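Beta-L-arabinobiosidase (Bacteroides thetaiotaomicron, PDB 5MQR) is a glycoside hydrolase that probably cleaves arabinofuranosyl linkages in plant pectin, with a possible exo-alpha-sialidase activity as well. Local coordinates at residues F626-E631 and P664-E669; P659-P664 and D1049-F1054; P1044-D1049 and D1096-L1101. All coordinates share one frame; numbering follows the deposited sequence.

Interaction 1 of 3, residues F626-E631 and P664-E669; sequences FSHYAE and PQRNFE
Tyr629 presents the edge of its ring, near the ring plane, to Glu669 OE2, and one of its faces is covered by CE1 of His628, 3.4 Å above the ring plane and over its centre. Phe626 also turns an edge to the same carboxylate oxygen. The guanidinium of Arg666 lies differently: the Tyr629 hydroxyl stands over one of its faces and makes no hydrogen bond to NH1. This is a contact between the first turns of two helices, 627-636 and 666-680, the second following closely on strand 660-662 and opening with Gln665 at its N-cap. Ring and carboxylate of Tyr629 and Glu669 are nearly perpendicular, 88° apart, and the phenol OH donates a hydrogen bond to the carboxylate, 2.6 Å from Tyr629 OH to Glu669 OE2, arriving on the anti side and 24° out of the carboxylate plane. Glu669 gets there with CG anti to the backbone N (chi1 -172°) and an extended chain beyond. A phenylalanine in place of Tyr629 removes that donor, and OE2, left with a water, would probably be held less firmly. Arg666, bent at chi2, brings NH2 to 3.5 Å from CE1 of His628. Tyr673 meets the rings of both Phe626 and Tyr629. The water joins the two helices as well: it donates to Glu669 OE2 at 2.6 Å and lies 3.0 Å from NE2 of His628, in the plane of the imidazole.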
loop_
_atom_site.group_PDB
_atom_site.type_symbol
_atom_site.label_atom_id
_atom_site.label_comp_id
_atom_site.label_asym_id
_atom_site.label_seq_id
_atom_site.Cartn_x
_atom_site.Cartn_y
_atom_site.Cartn_z
ATOM N N PHE A 626 -14.580 4.904 7.195
ATOM C CA PHE A 626 -15.530 3.939 7.765
ATOM C C PHE A 626 -16.532 4.521 8.772
ATOM O O PHE A 626 -17.460 3.803 9.210
ATOM C CB PHE A 626 -14.766 2.756 8.350
ATOM C CG PHE A 626 -13.833 2.138 7.366
ATOM C CD1 PHE A 626 -14.304 1.229 6.422
ATOM C CD2 PHE A 626 -12.502 2.532 7.310
ATOM C CE1 PHE A 626 -13.463 0.719 5.458
ATOM C CE2 PHE A 626 -11.658 2.015 6.350
ATOM C CZ PHE A 626 -12.142 1.106 5.430
ATOM N N SER A 627 -16.405 5.811 9.073
ATOM C CA SER A 627 -17.240 6.440 10.065
ATOM C C SER A 627 -18.688 6.519 9.634
ATOM O O SER A 627 -19.547 6.616 10.504
ATOM C CB SER A 627 -16.753 7.846 10.402
ATOM O OG SER A 627 -16.721 8.619 9.229
ATOM N N HIS A 628 -18.962 6.463 8.326
ATOM C CA HIS A 628 -20.333 6.340 7.830
ATOM C C HIS A 628 -21.126 5.147 8.424
ATOM O O HIS A 628 -22.340 5.232 8.549
ATOM C CB HIS A 628 -20.377 6.292 6.297
ATOM C CG HIS A 628 -19.814 5.030 5.703
ATOM N ND1 HIS A 628 -20.582 3.911 5.467
ATOM C CD2 HIS A 628 -18.560 4.717 5.295
ATOM C CE1 HIS A 628 -19.829 2.965 4.939
ATOM N NE2 HIS A 628 -18.596 3.428 4.828
ATOM N N TYR A 629 -20.462 4.060 8.803
ATOM C CA TYR A 629 -21.167 2.911 9.409
ATOM C C TYR A 629 -21.821 3.298 10.714
ATOM O O TYR A 629 -23.041 3.184 10.827
ATOM C CB TYR A 629 -20.248 1.671 9.559
ATOM C CG TYR A 629 -19.974 0.952 8.251
ATOM C CD1 TYR A 629 -21.012 0.349 7.517
ATOM C CD2 TYR A 629 -18.689 0.861 7.735
ATOM C CE1 TYR A 629 -20.770 -0.332 6.311
ATOM C CE2 TYR A 629 -18.432 0.194 6.535
ATOM C CZ TYR A 629 -19.468 -0.412 5.831
ATOM O OH TYR A 629 -19.188 -1.080 4.668
ATOM N N ALA A 630 -21.034 3.795 11.684
ATOM C CA ALA A 630 -21.594 4.258 12.979
ATOM C C ALA A 630 -22.733 5.244 12.782
ATOM O O ALA A 630 -23.776 5.131 13.442
ATOM C CB ALA A 630 -20.519 4.870 13.868
ATOM N N GLU A 631 -22.517 6.202 11.872
ATOM C CA GLU A 631 -23.529 7.204 11.530
ATOM C C GLU A 631 -24.826 6.574 11.017
ATOM O O GLU A 631 -25.895 6.920 11.489
ATOM C CB GLU A 631 -22.979 8.208 10.503
ATOM C CG GLU A 631 -21.996 9.210 11.121
ATOM C CD GLU A 631 -20.976 9.779 10.131
ATOM O OE1 GLU A 631 -21.310 9.998 8.933
ATOM O OE2 GLU A 631 -19.821 10.040 10.556
ATOM N N PRO A 664 -14.159 -6.170 -0.536
ATOM C CA PRO A 664 -15.077 -5.752 -1.619
ATOM C C PRO A 664 -16.520 -6.224 -1.458
ATOM O O PRO A 664 -17.355 -5.882 -2.283
ATOM C CB PRO A 664 -14.493 -6.421 -2.872
ATOM C CG PRO A 664 -13.350 -7.267 -2.423
ATOM C CD PRO A 664 -13.350 -7.329 -0.932
ATOM N N GLN A 665 -16.804 -7.008 -0.428
ATOM C CA GLN A 665 -18.135 -7.541 -0.206
ATOM C C GLN A 665 -18.768 -6.733 0.924
ATOM O O GLN A 665 -18.300 -6.766 2.074
ATOM C CB GLN A 665 -18.072 -9.033 0.105
ATOM C CG GLN A 665 -19.393 -9.765 -0.108
ATOM C CD GLN A 665 -19.284 -11.283 0.025
ATOM O OE1 GLN A 665 -18.287 -11.895 -0.383
ATOM N NE2 GLN A 665 -20.300 -11.890 0.596
ATOM N N ARG A 666 -19.824 -6.004 0.568
ATOM C CA ARG A 666 -20.464 -5.044 1.453
ATOM C C ARG A 666 -20.958 -5.649 2.765
ATOM O O ARG A 666 -20.775 -5.059 3.818
ATOM C CB ARG A 666 -21.616 -4.340 0.706
ATOM C CG ARG A 666 -22.342 -3.228 1.470
ATOM C CD ARG A 666 -21.347 -2.158 1.961
ATOM N NE ARG A 666 -22.011 -0.942 2.476
ATOM C CZ ARG A 666 -21.509 0.308 2.449
ATOM N NH1 ARG A 666 -20.314 0.575 1.911
ATOM N NH2 ARG A 666 -22.237 1.317 2.941
ATOM N N ASN A 667 -21.573 -6.823 2.716
ATOM C CA ASN A 667 -22.179 -7.365 3.934
ATOM C C ASN A 667 -21.139 -7.722 5.020
ATOM O O ASN A 667 -21.346 -7.394 6.173
ATOM C CB ASN A 667 -23.216 -8.484 3.662
ATOM C CG ASN A 667 -22.653 -9.698 2.914
ATOM O OD1 ASN A 667 -21.474 -9.791 2.596
ATOM N ND2 ASN A 667 -23.539 -10.630 2.612
ATOM N N PHE A 668 -20.022 -8.340 4.644
ATOM C CA PHE A 668 -18.936 -8.641 5.581
ATOM C C PHE A 668 -18.354 -7.391 6.242
ATOM O O PHE A 668 -18.105 -7.361 7.462
ATOM C CB PHE A 668 -17.784 -9.361 4.862
ATOM C CG PHE A 668 -17.922 -10.856 4.790
ATOM C CD1 PHE A 668 -18.607 -11.462 3.740
ATOM C CD2 PHE A 668 -17.326 -11.653 5.739
ATOM C CE1 PHE A 668 -18.714 -12.848 3.662
ATOM C CE2 PHE A 668 -17.415 -13.045 5.664
ATOM C CZ PHE A 668 -18.100 -13.642 4.619
ATOM N N GLU A 669 -18.131 -6.374 5.426
ATOM C CA GLU A 669 -17.574 -5.137 5.897
ATOM C C GLU A 669 -18.548 -4.462 6.860
ATOM O O GLU A 669 -18.158 -4.085 7.949
ATOM C CB GLU A 669 -17.219 -4.197 4.735
ATOM C CG GLU A 669 -16.443 -2.959 5.185
ATOM C CD GLU A 669 -16.049 -2.053 4.039
ATOM O OE1 GLU A 669 -15.070 -2.398 3.339
ATOM O OE2 GLU A 669 -16.720 -1.004 3.839
HETATM O O HOH W 1 -16.535 1.609 3.636
#

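Interaction 2 of 3, residues P659-P664 and D1049-F1054; sequences PLFECP and DKWDWF
CH-pi contacts dominate the meeting of Pro664 with Trp1051 and Trp1053, whose indoles hold the proline ring between them. Pro664 CD lies over the five-membered ring of Trp1051, 3.9 Å from its centroid, while CG of the same proline lies over the six-membered ring of Trp1053. Cys663 adds a further CH-pi contact, its CB 3.7 Å from the centroid of the Trp1051 six-membered ring and 16° off the normal. The sulfur-aromatic contact comes from the same residue: SG, placed between the backbone N and the carbonyl carbon (chi1 73°), also lies over that benzo ring, 3.8 Å from the centroid. On the opposite face of Trp1051 lies CG of its neighbour Lys1050. Further apolar contacts bring CZ of Phe661, at the edge of its own ring, to 4.1 Å from Trp1051 CZ3 and set CB of Cys663 against CB of Phe1054. Of polar groups, the Glu662 carboxylate passes Trp1053 CZ3, with CD at 3.6 Å, but its oxygens are engaged by Arg1076 and Tyr1077. Strand 660-662 is the outermost strand of an antiparallel sheet and pairs with strand 1053-1061, which falls in the family 65 C-terminal domain; Glu662 and Cys1055 form backbone hydrogen bonds there. Since no hydrogen bond links the two segments themselves, their cohesion probably rests mainly on dispersion and on C-H and sulfur contacts with the indole faces.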
loop_
_atom_site.group_PDB
_atom_site.type_symbol
_atom_site.label_atom_id
_atom_site.label_comp_id
_atom_site.label_asym_id
_atom_site.label_seq_id
_atom_site.Cartn_x
_atom_site.Cartn_y
_atom_site.Cartn_z
ATOM N N PRO A 659 -9.693 -2.281 15.544
ATOM C CA PRO A 659 -8.975 -2.523 14.310
ATOM C C PRO A 659 -9.879 -2.184 13.135
ATOM O O PRO A 659 -11.121 -2.248 13.251
ATOM C CB PRO A 659 -8.642 -4.030 14.367
ATOM C CG PRO A 659 -8.690 -4.368 15.822
ATOM C CD PRO A 659 -9.782 -3.500 16.366
ATOM N N LEU A 660 -9.284 -1.793 12.024
ATOM C CA LEU A 660 -10.067 -1.445 10.839
ATOM C C LEU A 660 -10.005 -2.543 9.786
ATOM O O LEU A 660 -8.973 -3.185 9.630
ATOM C CB LEU A 660 -9.582 -0.119 10.262
ATOM C CG LEU A 660 -9.656 1.096 11.205
ATOM C CD1 LEU A 660 -8.958 2.298 10.571
ATOM C CD2 LEU A 660 -11.080 1.475 11.585
ATOM N N PHE A 661 -11.097 -2.733 9.055
ATOM C CA PHE A 661 -11.212 -3.804 8.073
ATOM C C PHE A 661 -11.910 -3.287 6.811
ATOM O O PHE A 661 -12.792 -2.456 6.873
ATOM C CB PHE A 661 -12.012 -4.995 8.678
ATOM C CG PHE A 661 -12.423 -6.055 7.671
ATOM C CD1 PHE A 661 -11.535 -7.024 7.256
ATOM C CD2 PHE A 661 -13.695 -6.079 7.141
ATOM C CE1 PHE A 661 -11.905 -7.992 6.322
ATOM C CE2 PHE A 661 -14.067 -7.042 6.210
ATOM C CZ PHE A 661 -13.165 -7.995 5.791
ATOM N N GLU A 662 -11.508 -3.799 5.666
ATOM C CA GLU A 662 -12.302 -3.647 4.456
ATOM C C GLU A 662 -12.122 -4.823 3.549
ATOM O O GLU A 662 -11.089 -5.496 3.574
ATOM C CB GLU A 662 -11.957 -2.377 3.662
ATOM C CG GLU A 662 -10.533 -2.308 3.113
ATOM C CD GLU A 662 -10.320 -1.200 2.082
ATOM O OE1 GLU A 662 -11.148 -0.239 1.990
ATOM O OE2 GLU A 662 -9.299 -1.295 1.361
ATOM N N CYS A 663 -13.142 -5.028 2.726
ATOM C CA CYS A 663 -13.103 -6.008 1.678
ATOM C C CYS A 663 -14.110 -5.540 0.651
ATOM O O CYS A 663 -14.816 -4.588 0.917
ATOM C CB CYS A 663 -13.426 -7.382 2.252
ATOM S SG CYS A 663 -15.151 -7.583 2.676
ATOM N N PRO A 664 -14.159 -6.170 -0.536
ATOM C CA PRO A 664 -15.077 -5.752 -1.619
ATOM C C PRO A 664 -16.520 -6.224 -1.458
ATOM O O PRO A 664 -17.355 -5.882 -2.283
ATOM C CB PRO A 664 -14.493 -6.421 -2.872
ATOM C CG PRO A 664 -13.350 -7.267 -2.423
ATOM C CD PRO A 664 -13.350 -7.329 -0.932
ATOM N N ASP A 1049 -9.303 -16.363 -5.248
ATOM C CA ASP A 1049 -10.225 -15.671 -6.178
ATOM C C ASP A 1049 -11.576 -15.285 -5.597
ATOM O O ASP A 1049 -12.503 -14.959 -6.352
ATOM C CB ASP A 1049 -10.409 -16.446 -7.506
ATOM C CG ASP A 1049 -9.106 -16.664 -8.217
ATOM O OD1 ASP A 1049 -8.552 -15.650 -8.722
ATOM O OD2 ASP A 1049 -8.620 -17.824 -8.239
ATOM N N LYS A 1050 -11.706 -15.307 -4.273
ATOM C CA LYS A 1050 -12.922 -14.815 -3.652
ATOM C C LYS A 1050 -12.929 -13.283 -3.716
ATOM O O LYS A 1050 -13.865 -12.703 -4.244
ATOM C CB LYS A 1050 -13.016 -15.300 -2.204
ATOM C CG LYS A 1050 -14.206 -14.794 -1.405
ATOM C CD LYS A 1050 -15.552 -15.038 -2.071
ATOM C CE LYS A 1050 -15.915 -16.515 -2.151
ATOM N NZ LYS A 1050 -17.293 -16.681 -2.722
ATOM N N TRP A 1051 -11.869 -12.666 -3.178
ATOM C CA TRP A 1051 -11.709 -11.221 -3.078
ATOM C C TRP A 1051 -10.385 -10.715 -3.709
ATOM O O TRP A 1051 -9.298 -11.183 -3.356
ATOM C CB TRP A 1051 -11.739 -10.790 -1.599
ATOM C CG TRP A 1051 -13.051 -10.974 -0.914
ATOM C CD1 TRP A 1051 -14.294 -11.126 -1.499
ATOM C CD2 TRP A 1051 -13.281 -10.972 0.498
ATOM N NE1 TRP A 1051 -15.250 -11.273 -0.534
ATOM C CE2 TRP A 1051 -14.659 -11.175 0.698
ATOM C CE3 TRP A 1051 -12.446 -10.841 1.617
ATOM C CZ2 TRP A 1051 -15.227 -11.239 1.972
ATOM C CZ3 TRP A 1051 -13.007 -10.919 2.878
ATOM C CH2 TRP A 1051 -14.392 -11.102 3.044
ATOM N N ASP A 1052 -10.473 -9.717 -4.585
ATOM C CA ASP A 1052 -9.280 -9.129 -5.188
ATOM C C ASP A 1052 -8.413 -8.405 -4.176
ATOM O O ASP A 1052 -7.217 -8.252 -4.398
ATOM C CB ASP A 1052 -9.645 -8.140 -6.288
ATOM C CG ASP A 1052 -10.200 -8.807 -7.514
ATOM O OD1 ASP A 1052 -10.116 -10.055 -7.658
ATOM O OD2 ASP A 1052 -10.713 -8.054 -8.355
ATOM N N TRP A 1053 -9.004 -7.968 -3.068
ATOM C CA TRP A 1053 -8.241 -7.282 -2.039
ATOM C C TRP A 1053 -8.963 -7.336 -0.738
ATOM O O TRP A 1053 -10.176 -7.497 -0.719
ATOM C CB TRP A 1053 -8.024 -5.806 -2.423
ATOM C CG TRP A 1053 -9.251 -5.112 -2.930
ATOM C CD1 TRP A 1053 -9.663 -4.997 -4.248
ATOM C CD2 TRP A 1053 -10.244 -4.458 -2.147
ATOM N NE1 TRP A 1053 -10.857 -4.306 -4.312
ATOM C CE2 TRP A 1053 -11.230 -3.960 -3.039
ATOM C CE3 TRP A 1053 -10.413 -4.252 -0.770
ATOM C CZ2 TRP A 1053 -12.357 -3.250 -2.593
ATOM C CZ3 TRP A 1053 -11.533 -3.537 -0.325
ATOM C CH2 TRP A 1053 -12.495 -3.051 -1.237
ATOM N N PHE A 1054 -8.214 -7.186 0.347
ATOM C CA PHE A 1054 -8.812 -6.900 1.656
ATOM C C PHE A 1054 -7.725 -6.428 2.579
ATOM O O PHE A 1054 -6.537 -6.571 2.270
ATOM C CB PHE A 1054 -9.540 -8.115 2.274
ATOM C CG PHE A 1054 -8.673 -9.331 2.460
ATOM C CD1 PHE A 1054 -7.849 -9.454 3.560
ATOM C CD2 PHE A 1054 -8.704 -10.367 1.538
ATOM C CE1 PHE A 1054 -7.048 -10.582 3.734
ATOM C CE2 PHE A 1054 -7.905 -11.496 1.697
ATOM C CZ PHE A 1054 -7.077 -11.606 2.804
#

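Interaction 3 of 3, residues P1044-D1049 and D1096-L1101; sequences PLIPAD and DTLTRL
Apolar side-chain contact begins with Leu1098 and Pro1044, where the CD2 methyl of the leucine meets CG of the proline ring at 4.0 Å. The other branch of the leucine reaches Ile1046, its CD1 coming to 4.3 Å from the isoleucine CB. This division of labour follows from the torsions: CG stands anti to the carbonyl carbon (chi1 -70°) and CD1 anti to CA (chi2 173°), which sends the two methyls to different residues of the 1044-1049 loop. Both segments are connections at one end of the C-terminal beta sheet, and 1044-1049 falls in the family 65 C-terminal domain. That loop runs from strand 1040-1042 to strand 1053-1061; the other, residues 1096-1101, leads from strand 1090-1095 into strand 1101-1103. Beyond the pair, Leu1101 and Ile1042 share backbone hydrogen bonding, Leu1098 also touches Leu1083, and Pro1047 packs on Ser973 and Phe976 of helix 972-985. A second kind of contact sets carbon against backbone oxygen. Leu1098 CD1 lies 4.1 Å from the carbonyl O of Ile1046 and equally far from that of Pro1047, so the methyl rests against the main chain of the loop as well as its side chains. In the reverse direction, the Pro1044 ring approaches the main chain of Thr1099, its CD 3.8 Å from the threonine O. No hydrogen bond joins the two segments, and the Thr1099 side chain starts away from the loop.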
loop_
_atom_site.group_PDB
_atom_site.type_symbol
_atom_site.label_atom_id
_atom_site.label_comp_id
_atom_site.label_asym_id
_atom_site.label_seq_id
_atom_site.Cartn_x
_atom_site.Cartn_y
_atom_site.Cartn_z
ATOM N N PRO A 1044 -5.045 -16.992 6.221
ATOM C CA PRO A 1044 -6.425 -16.675 5.862
ATOM C C PRO A 1044 -7.177 -17.865 5.304
ATOM O O PRO A 1044 -6.638 -18.603 4.509
ATOM C CB PRO A 1044 -6.288 -15.606 4.787
ATOM C CG PRO A 1044 -4.893 -15.128 4.872
ATOM C CD PRO A 1044 -4.081 -16.259 5.392
ATOM N N LEU A 1045 -8.416 -18.035 5.734
ATOM C CA LEU A 1045 -9.272 -19.085 5.216
ATOM C C LEU A 1045 -10.268 -18.487 4.229
ATOM O O LEU A 1045 -11.465 -18.663 4.343
ATOM C CB LEU A 1045 -9.998 -19.798 6.372
ATOM C CG LEU A 1045 -9.104 -20.297 7.491
ATOM C CD1 LEU A 1045 -9.952 -20.758 8.663
ATOM C CD2 LEU A 1045 -8.151 -21.369 6.999
ATOM N N ILE A 1046 -9.763 -17.736 3.277
ATOM C CA ILE A 1046 -10.560 -17.169 2.214
ATOM C C ILE A 1046 -10.101 -17.966 1.001
ATOM O O ILE A 1046 -8.912 -18.192 0.849
ATOM C CB ILE A 1046 -10.260 -15.679 2.093
ATOM C CG1 ILE A 1046 -10.649 -15.010 3.395
ATOM C CG2 ILE A 1046 -11.021 -15.052 0.934
ATOM C CD1 ILE A 1046 -10.305 -13.540 3.467
ATOM N N PRO A 1047 -11.031 -18.458 0.167
ATOM C CA PRO A 1047 -10.552 -19.139 -1.035
ATOM C C PRO A 1047 -9.820 -18.222 -1.998
ATOM O O PRO A 1047 -9.993 -16.982 -1.979
ATOM C CB PRO A 1047 -11.824 -19.680 -1.699
ATOM C CG PRO A 1047 -12.977 -19.141 -0.932
ATOM C CD PRO A 1047 -12.481 -18.616 0.374
ATOM N N ALA A 1048 -9.003 -18.850 -2.831
ATOM C CA ALA A 1048 -8.364 -18.169 -3.939
ATOM C C ALA A 1048 -9.464 -17.622 -4.848
ATOM O O ALA A 1048 -10.454 -18.322 -5.135
ATOM C CB ALA A 1048 -7.442 -19.125 -4.717
ATOM N N ASP A 1049 -9.303 -16.363 -5.248
ATOM C CA ASP A 1049 -10.225 -15.671 -6.178
ATOM C C ASP A 1049 -11.576 -15.285 -5.597
ATOM O O ASP A 1049 -12.503 -14.959 -6.352
ATOM C CB ASP A 1049 -10.409 -16.446 -7.506
ATOM C CG ASP A 1049 -9.106 -16.664 -8.217
ATOM O OD1 ASP A 1049 -8.552 -15.650 -8.722
ATOM O OD2 ASP A 1049 -8.620 -17.824 -8.239
ATOM N N ASP A 1096 2.978 -14.759 -2.305
ATOM C CA ASP A 1096 2.346 -14.560 -3.621
ATOM C C ASP A 1096 0.866 -14.968 -3.657
ATOM O O ASP A 1096 0.140 -14.545 -4.556
ATOM C CB ASP A 1096 3.073 -15.376 -4.715
ATOM C CG ASP A 1096 4.509 -14.929 -4.958
ATOM O OD1 ASP A 1096 4.866 -13.764 -4.710
ATOM O OD2 ASP A 1096 5.290 -15.773 -5.444
ATOM N N THR A 1097 0.444 -15.811 -2.721
ATOM C CA THR A 1097 -0.901 -16.334 -2.676
ATOM C C THR A 1097 -1.464 -16.238 -1.254
ATOM O O THR A 1097 -0.722 -16.018 -0.274
ATOM C CB THR A 1097 -0.914 -17.825 -3.106
ATOM O OG1 THR A 1097 -0.067 -18.601 -2.231
ATOM C CG2 THR A 1097 -0.415 -17.985 -4.570
ATOM N N LEU A 1098 -2.786 -16.401 -1.142
ATOM C CA LEU A 1098 -3.393 -16.585 0.164
ATOM C C LEU A 1098 -3.002 -17.958 0.675
ATOM O O LEU A 1098 -3.438 -18.945 0.155
ATOM C CB LEU A 1098 -4.910 -16.413 0.119
ATOM C CG LEU A 1098 -5.335 -14.963 -0.131
ATOM C CD1 LEU A 1098 -6.837 -14.884 -0.329
ATOM C CD2 LEU A 1098 -4.900 -14.044 0.992
ATOM N N THR A 1099 -2.156 -17.991 1.695
ATOM C CA THR A 1099 -1.585 -19.236 2.192
ATOM C C THR A 1099 -0.966 -18.869 3.537
ATOM O O THR A 1099 -0.932 -17.687 3.894
ATOM C CB THR A 1099 -0.568 -19.859 1.187
ATOM O OG1 THR A 1099 -0.153 -21.144 1.652
ATOM C CG2 THR A 1099 0.673 -18.991 1.001
ATOM N N ARG A 1100 -0.533 -19.861 4.304
ATOM C CA ARG A 1100 0.112 -19.584 5.589
ATOM C C ARG A 1100 1.410 -18.729 5.425
ATOM O O ARG A 1100 2.266 -19.027 4.610
ATOM C CB ARG A 1100 0.431 -20.889 6.325
ATOM C CG ARG A 1100 0.995 -20.669 7.705
ATOM C CD ARG A 1100 1.376 -21.960 8.397
ATOM N NE ARG A 1100 0.209 -22.562 9.030
ATOM C CZ ARG A 1100 -0.293 -23.783 8.782
ATOM N NH1 ARG A 1100 0.265 -24.616 7.894
ATOM N NH2 ARG A 1100 -1.377 -24.189 9.458
ATOM N N LEU A 1101 1.540 -17.687 6.223
ATOM C CA LEU A 1101 2.699 -16.812 6.201
ATOM C C LEU A 1101 3.122 -16.563 7.641
ATOM O O LEU A 1101 2.313 -16.118 8.464
ATOM C CB LEU A 1101 2.352 -15.508 5.494
ATOM C CG LEU A 1101 3.411 -14.401 5.487
ATOM C CD1 LEU A 1101 4.733 -14.862 4.865
ATOM C CD2 LEU A 1101 2.860 -13.181 4.753
#

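The three contacts form a chain of neighbours running from two helix starts, through a strand edge, to the loops at the end of the sheet. Interactions 1 and 2 share Pro664, their centres about 12 Å apart, and a probable hydrogen bond of 3.1 Å from Trp1051 NE1 to Gln665 OE1 ties the tryptophan of one to the helix cap of the other. Interactions 2 and 3 share Asp1049, with centres again about 12 Å apart; Phe1054 bridges them, its CZ 3.7 Å from Leu1098 CD2 and its CE2 3.6 Å from Ile1046 CD1. Interactions 1 and 3 do not touch, their nearest atoms being about 7 Å apart, so interaction 2 is the intermediary. None of the residues binding sodium or calcium belongs to these segments.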